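Local coordinates for protein putative leucoanthocyanidin reductase 1 (Vitis vinifera, PDB 3I6I) that probably reduces leucoanthocyanidins to flavan-3-ols with NADPH as hydride donor in grapevine flavonoid biosynthesis, at residues 197-208 / 295-305. Sequence-based numbering, arbitrary orientation. Where two conformers were deposited one is given.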
# COMPACT_ATOMS: atom_id res chain seq x y z
N ALA A 197 -2.44 -2.81 -10.09
CA ALA A 197 -3.83 -2.98 -9.72
C ALA A 197 -4.01 -3.30 -8.24
O ALA A 197 -3.29 -4.09 -7.67
CB ALA A 197 -4.51 -4.10 -10.55
N GLY A 198 -5.02 -2.68 -7.62
CA GLY A 198 -5.44 -3.07 -6.28
C GLY A 198 -5.50 -4.58 -6.03
O GLY A 198 -5.01 -5.09 -5.01
N THR A 199 -6.15 -5.31 -6.93
CA THR A 199 -6.31 -6.75 -6.78
C THR A 199 -4.95 -7.45 -6.78
O THR A 199 -4.81 -8.48 -6.10
CB THR A 199 -7.26 -7.37 -7.85
OG1 THR A 199 -6.78 -7.11 -9.17
CG2 THR A 199 -8.69 -6.81 -7.73
N ASP A 200 -3.99 -6.93 -7.55
CA ASP A 200 -2.62 -7.48 -7.56
C ASP A 200 -1.85 -7.10 -6.28
O ASP A 200 -1.06 -7.87 -5.79
CB ASP A 200 -1.83 -7.02 -8.80
CG ASP A 200 -2.22 -7.79 -10.05
OD1 ASP A 200 -2.74 -8.92 -9.94
OD2 ASP A 200 -2.01 -7.25 -11.17
N ILE A 201 -2.06 -5.91 -5.75
CA ILE A 201 -1.44 -5.60 -4.46
C ILE A 201 -1.92 -6.62 -3.41
O ILE A 201 -1.12 -7.15 -2.64
CB ILE A 201 -1.81 -4.20 -3.99
CG1 ILE A 201 -1.24 -3.15 -4.95
CG2 ILE A 201 -1.26 -3.98 -2.50
CD1 ILE A 201 -1.75 -1.74 -4.66
N GLY A 202 -3.22 -6.93 -3.38
CA GLY A 202 -3.72 -7.93 -2.44
C GLY A 202 -3.17 -9.33 -2.71
O GLY A 202 -2.67 -10.01 -1.82
N LYS A 203 -3.25 -9.76 -3.96
CA LYS A 203 -2.89 -11.12 -4.31
C LYS A 203 -1.44 -11.40 -3.97
O LYS A 203 -1.10 -12.41 -3.31
CB LYS A 203 -3.13 -11.32 -5.80
CG LYS A 203 -2.72 -12.68 -6.35
CD LYS A 203 -3.02 -12.70 -7.87
CE LYS A 203 -2.13 -13.71 -8.60
NZ LYS A 203 -2.45 -13.73 -10.09
N PHE A 204 -0.57 -10.51 -4.43
CA PHE A 204 0.85 -10.74 -4.27
C PHE A 204 1.31 -10.50 -2.85
O PHE A 204 2.11 -11.25 -2.37
CB PHE A 204 1.67 -10.01 -5.32
CG PHE A 204 1.48 -10.58 -6.70
CD1 PHE A 204 2.01 -11.81 -7.03
CD2 PHE A 204 0.75 -9.90 -7.67
CE1 PHE A 204 1.82 -12.36 -8.27
CE2 PHE A 204 0.58 -10.44 -8.94
CZ PHE A 204 1.10 -11.66 -9.25
N THR A 205 0.72 -9.52 -2.15
CA THR A 205 0.98 -9.40 -0.73
C THR A 205 0.73 -10.69 0.04
O THR A 205 1.56 -11.12 0.89
CB THR A 205 0.14 -8.25 -0.11
OG1 THR A 205 0.60 -7.00 -0.61
CG2 THR A 205 0.25 -8.26 1.46
N MET A 206 -0.42 -11.33 -0.20
CA MET A 206 -0.75 -12.48 0.59
C MET A 206 0.17 -13.65 0.27
O MET A 206 0.40 -14.48 1.14
CB MET A 206 -2.25 -12.81 0.50
CG MET A 206 -3.11 -11.76 1.25
SD MET A 206 -2.49 -11.31 2.94
CE MET A 206 -2.48 -12.91 3.68
N LYS A 207 0.73 -13.73 -0.95
CA LYS A 207 1.69 -14.81 -1.28
C LYS A 207 2.96 -14.70 -0.46
O LYS A 207 3.61 -15.70 -0.14
CB LYS A 207 2.13 -14.75 -2.77
CG LYS A 207 1.01 -14.89 -3.77
CD LYS A 207 1.56 -15.04 -5.20
CE LYS A 207 0.46 -15.28 -6.22
NZ LYS A 207 -0.15 -16.64 -6.18
N THR A 208 3.34 -13.46 -0.12
CA THR A 208 4.60 -13.21 0.58
C THR A 208 4.62 -13.65 2.04
O THR A 208 5.72 -13.83 2.59
CB THR A 208 5.02 -11.70 0.53
OG1 THR A 208 4.23 -10.92 1.47
CG2 THR A 208 5.01 -11.14 -0.92
N VAL A 295 8.75 -8.79 -6.80
CA VAL A 295 7.58 -9.63 -6.98
C VAL A 295 7.53 -10.48 -8.24
O VAL A 295 7.21 -11.66 -8.18
CB VAL A 295 6.28 -8.79 -6.91
CG1 VAL A 295 5.03 -9.73 -7.01
CG2 VAL A 295 6.27 -8.04 -5.69
N THR A 296 7.83 -9.88 -9.40
CA THR A 296 7.75 -10.60 -10.65
C THR A 296 8.81 -11.70 -10.80
O THR A 296 8.59 -12.65 -11.51
CB THR A 296 7.75 -9.71 -11.91
OG1 THR A 296 9.05 -9.21 -12.17
CG2 THR A 296 6.80 -8.58 -11.76
N THR A 297 9.94 -11.58 -10.11
CA THR A 297 10.94 -12.67 -10.12
C THR A 297 10.66 -13.72 -9.04
O THR A 297 11.01 -14.89 -9.21
CB THR A 297 12.37 -12.10 -10.09
OG1 THR A 297 12.62 -11.44 -8.87
CG2 THR A 297 12.57 -11.08 -11.21
N LEU A 298 9.99 -13.33 -7.95
CA LEU A 298 9.50 -14.28 -6.96
C LEU A 298 8.46 -15.22 -7.55
O LEU A 298 8.44 -16.39 -7.20
CB LEU A 298 8.86 -13.58 -5.76
CG LEU A 298 9.82 -12.84 -4.83
CD1 LEU A 298 9.03 -11.93 -3.84
CD2 LEU A 298 10.74 -13.86 -4.05
N TYR A 299 7.57 -14.68 -8.39
CA TYR A 299 6.37 -15.40 -8.82
C TYR A 299 6.31 -15.37 -10.34
O TYR A 299 5.53 -14.64 -10.94
CB TYR A 299 5.13 -14.78 -8.16
CG TYR A 299 5.28 -14.75 -6.65
CD1 TYR A 299 5.41 -15.95 -5.92
CD2 TYR A 299 5.29 -13.57 -5.96
CE1 TYR A 299 5.57 -15.94 -4.56
CE2 TYR A 299 5.46 -13.54 -4.61
CZ TYR A 299 5.60 -14.72 -3.90
OH TYR A 299 5.78 -14.64 -2.56
N PRO A 300 7.23 -16.09 -10.98
CA PRO A 300 7.30 -16.03 -12.45
C PRO A 300 6.08 -16.65 -13.13
O PRO A 300 5.41 -17.52 -12.57
CB PRO A 300 8.54 -16.89 -12.78
CG PRO A 300 8.77 -17.76 -11.53
CD PRO A 300 8.31 -16.90 -10.39
N GLU A 301 5.81 -16.18 -14.34
CA GLU A 301 4.68 -16.69 -15.14
C GLU A 301 3.31 -16.50 -14.42
O GLU A 301 2.42 -17.38 -14.45
CB GLU A 301 4.90 -18.13 -15.56
CG GLU A 301 5.97 -18.25 -16.64
CD GLU A 301 6.24 -19.68 -17.04
OE1 GLU A 301 5.40 -20.55 -16.73
OE2 GLU A 301 7.29 -19.92 -17.65
N ASP A 302 3.20 -15.36 -13.76
CA ASP A 302 2.00 -14.99 -13.02
C ASP A 302 1.77 -13.50 -13.27
O ASP A 302 2.16 -12.63 -12.48
CB ASP A 302 2.19 -15.32 -11.54
CG ASP A 302 0.87 -15.41 -10.79
OD1 ASP A 302 -0.14 -14.93 -11.33
OD2 ASP A 302 0.86 -15.93 -9.64
N SER A 303 1.17 -13.23 -14.42
CA SER A 303 1.08 -11.88 -14.97
C SER A 303 0.30 -10.90 -14.10
O SER A 303 -0.73 -11.24 -13.54
CB SER A 303 0.40 -11.92 -16.35
OG SER A 303 1.22 -12.57 -17.30
N PHE A 304 0.80 -9.67 -14.05
CA PHE A 304 0.13 -8.55 -13.43
C PHE A 304 -0.90 -8.02 -14.40
O PHE A 304 -0.64 -7.98 -15.60
CB PHE A 304 1.13 -7.42 -13.14
CG PHE A 304 1.81 -7.54 -11.82
CD1 PHE A 304 1.65 -6.57 -10.86
CD2 PHE A 304 2.55 -8.69 -11.51
CE1 PHE A 304 2.25 -6.69 -9.61
CE2 PHE A 304 3.15 -8.83 -10.26
CZ PHE A 304 3.01 -7.84 -9.32
N ARG A 305 -2.05 -7.59 -13.89
CA ARG A 305 -3.00 -6.82 -14.69
C ARG A 305 -2.31 -5.56 -15.25
O ARG A 305 -1.60 -4.85 -14.53
CB ARG A 305 -4.18 -6.40 -13.79
CG ARG A 305 -4.99 -7.59 -13.31
CD ARG A 305 -6.13 -7.15 -12.43
NE ARG A 305 -7.18 -6.52 -13.22
CZ ARG A 305 -8.19 -5.82 -12.71
NH1 ARG A 305 -8.33 -5.64 -11.39
NH2 ARG A 305 -9.07 -5.28 -13.53
O HOH W 1 -1.29 -4.70 -11.77
O HOH W 2 -2.57 -10.93 -11.49
O HOH W 3 -1.53 -17.11 -8.79
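Helix 198-208 is flanked by the short helix 295-298 and the loop after it, which runs back toward the start of 198-208, the CA atoms of Ala197 and Arg305 lying 6.3 Å apart at one end and those of Phe204 and Val295 7.3 Å apart farther along. The Phe204 ring fills the middle. It lies nearly parallel to the Phe304 ring, planes 2° apart, but the two are slid so far that they barely overlap, CE2 of Phe304 standing over the rim of the Phe204 face, 3.3 Å from Phe204 CE2. Val295 CG1 and Tyr299 CD2 close in obliquely on the CG and CD1 side of Phe204, while its CZ sits by the carbonyl of Asp302. With an alanine here, one face of the Phe304 ring would probably lose its cover and a gap open beside Val295 and Tyr299. In this Rossmann-fold reductase of the NmrA-like family, Ile201 and Met206 touch helix 21-32, while Asp200, Lys203, Phe204 and Lys207 point toward 295-305. The Tyr299 ring carries Lys207 CD over its centre, a CH-pi contact 3.9 Å from the centroid, and its OH is hydrogen-bonded to Asp211. Asp302 draws two lysines together: Lys203, extended with CG anti to its N (chi1 176°), brings NZ to Asp302 OD1 in a 2.9 Å salt bridge, on the syn side but tilted 22° out of the carboxylate plane; OD2 makes a long one with Lys207 NZ, which a water also bridges. Near the helix start, Asp200 OD2 accepts a hydrogen bond from Arg305 N through its syn lone pair at 2.7 Å, and one water links the same oxygen to Ala197 N and Arg305 O. The guanidinium of Arg305 meets Thr199 edge-on, NH1 donating in its plane to OG1 at 3.1 Å.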